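Local coordinates for protein putative oxidoreductase (Yersinia pestis, PDB 3KUX) that is a putative oxidoreductase that probably binds a nicotinamide dinucleotide cofactor through an N-terminal Rossmann domain paired with a C-terminal alpha/beta domain, at residues A[73-77]-A[78-82]. Residues are numbered along the deposited sequence; the frame is centred on the assembly and turned at random.
Sequences IPTPN and DTHFP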
loop_
_atom_site.group_PDB
_atom_site.type_symbol
_atom_site.label_atom_id
_atom_site.label_comp_id
_atom_site.label_asym_id
_atom_site.label_seq_id
_atom_site.Cartn_x
_atom_site.Cartn_y
_atom_site.Cartn_z
ATOM N N ILE A 73 5.557 10.368 -7.115
ATOM C CA ILE A 73 4.497 10.603 -8.072
ATOM C C ILE A 73 3.182 9.999 -7.594
ATOM O O ILE A 73 2.918 8.816 -7.816
ATOM C CB ILE A 73 4.886 10.042 -9.451
ATOM C CG1 ILE A 73 6.189 10.699 -9.918
ATOM C CG2 ILE A 73 3.762 10.251 -10.458
ATOM C CD1 ILE A 73 6.873 9.995 -11.069
ATOM N N PRO A 74 2.366 10.811 -6.906
ATOM C CA PRO A 74 1.057 10.419 -6.419
ATOM C C PRO A 74 -0.069 11.111 -7.182
ATOM O O PRO A 74 -1.168 11.255 -6.649
ATOM C CB PRO A 74 1.078 10.935 -4.981
ATOM C CG PRO A 74 1.958 12.166 -5.043
ATOM C CD PRO A 74 2.784 12.093 -6.314
ATOM N N THR A 75 0.202 11.541 -8.410
ATOM C CA THR A 75 -0.801 12.233 -9.218
ATOM C C THR A 75 -1.838 11.256 -9.767
ATOM O O THR A 75 -1.869 10.093 -9.365
ATOM C CB THR A 75 -0.154 13.001 -10.386
ATOM O OG1 THR A 75 0.744 12.134 -11.090
ATOM C CG2 THR A 75 0.620 14.209 -9.871
ATOM N N PRO A 76 -2.700 11.729 -10.685
ATOM C CA PRO A 76 -3.711 10.875 -11.315
ATOM C C PRO A 76 -3.089 9.689 -12.051
ATOM O O PRO A 76 -2.015 9.814 -12.643
ATOM C CB PRO A 76 -4.396 11.818 -12.309
ATOM C CG PRO A 76 -4.168 13.181 -11.752
ATOM C CD PRO A 76 -2.810 13.131 -11.123
ATOM N N ASN A 77 -3.782 8.554 -12.015
ATOM C CA ASN A 77 -3.271 7.283 -12.535
ATOM C C ASN A 77 -2.599 7.348 -13.903
ATOM O O ASN A 77 -1.575 6.701 -14.129
ATOM C CB ASN A 77 -4.397 6.247 -12.585
ATOM C CG ASN A 77 -5.291 6.298 -11.364
ATOM O OD1 ASN A 77 -5.172 7.194 -10.527
ATOM N ND2 ASN A 77 -6.199 5.338 -11.259
ATOM N N ASP A 78 -3.185 8.110 -14.819
ATOM C CA ASP A 78 -2.718 8.122 -16.204
ATOM C C ASP A 78 -1.428 8.918 -16.419
ATOM O O ASP A 78 -0.725 8.704 -17.407
ATOM C CB ASP A 78 -3.823 8.614 -17.146
ATOM C CG ASP A 78 -4.563 9.821 -16.600
ATOM O OD1 ASP A 78 -4.262 10.247 -15.465
ATOM O OD2 ASP A 78 -5.450 10.341 -17.308
ATOM N N THR A 79 -1.117 9.826 -15.497
ATOM C CA THR A 79 0.083 10.653 -15.616
ATOM C C THR A 79 1.333 9.933 -15.121
ATOM O O THR A 79 2.451 10.280 -15.503
ATOM C CB THR A 79 -0.058 11.972 -14.837
ATOM O OG1 THR A 79 -0.255 11.689 -13.447
ATOM C CG2 THR A 79 -1.237 12.776 -15.359
ATOM N N HIS A 80 1.134 8.932 -14.269
ATOM C CA HIS A 80 2.237 8.194 -13.650
ATOM C C HIS A 80 3.366 7.853 -14.623
ATOM O O HIS A 80 4.518 8.198 -14.371
ATOM C CB HIS A 80 1.721 6.922 -12.971
ATOM C CG HIS A 80 1.004 7.171 -11.681
ATOM N ND1 HIS A 80 0.712 6.165 -10.786
ATOM C CD2 HIS A 80 0.533 8.314 -11.128
ATOM C CE1 HIS A 80 0.079 6.674 -9.743
ATOM N NE2 HIS A 80 -0.039 7.977 -9.925
ATOM N N PHE A 81 3.035 7.178 -15.723
ATOM C CA PHE A 81 4.051 6.732 -16.684
ATOM C C PHE A 81 4.829 7.884 -17.325
ATOM O O PHE A 81 6.055 7.934 -17.224
ATOM C CB PHE A 81 3.441 5.835 -17.759
ATOM C CG PHE A 81 4.443 5.316 -18.752
ATOM C CD1 PHE A 81 5.373 4.361 -18.382
ATOM C CD2 PHE A 81 4.450 5.781 -20.059
ATOM C CE1 PHE A 81 6.296 3.882 -19.297
ATOM C CE2 PHE A 81 5.369 5.304 -20.980
ATOM C CZ PHE A 81 6.294 4.356 -20.599
ATOM N N PRO A 82 4.125 8.810 -17.996
ATOM C CA PRO A 82 4.813 9.988 -18.509
ATOM C C PRO A 82 5.751 10.581 -17.457
ATOM O O PRO A 82 6.971 10.579 -17.643
ATOM C CB PRO A 82 3.666 10.956 -18.799
ATOM C CG PRO A 82 2.530 10.072 -19.160
ATOM C CD PRO A 82 2.700 8.796 -18.368
#
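His-80 turns its imidazole back against 73-77, with NE2 donating to Thr-75 O at 2.9 Å. Both segments belong to the beta-to-alpha connection between strand 70-73 of the parallel Rossmann sheet and helix 80-89. The bond is bent, with an N-H...O angle of 137°, and NE2 stands above the carbonyl plane of Thr-75 while the oxygen is tilted somewhat from the ring plane. With ND1 bonded to Phe-100 O, both ring nitrogens are engaged, which should restrict rotation of the imidazole. Its faces are also occupied: Asn-77 CA sits over the centre of one in a CH-pi contact, 4.2 Å from the centroid, and Ile-73 O lies over the opposite face, displaced toward the rim. The CG2 methyl of Ile-73 reaches CD2 of His-80 at 3.8 Å, the two side chains passing in opposite directions. The wider family uses this kind of sheet to bind NAD(P), with the loops at the carboxyl ends of the strands bordering the cofactor; the same is probably true here.

Thr-79 closes the type I beta turn 76-79, and its side chain crosses that of Thr-75 at about a right angle. With chi1 at 61°, Thr-79 OG1 lies between its own backbone N and carbonyl carbon, facing back toward the loop, where it receives a hydrogen bond from Thr-75 OG1 at 2.6 Å. Thr-79 OG1 in turn donates to Pro-76 O at 2.7 Å, in the carbonyl plane and on a lone pair. Pro-76 O has a second donor, Thr-79 N, 3.0 Å away and above the carbonyl plane.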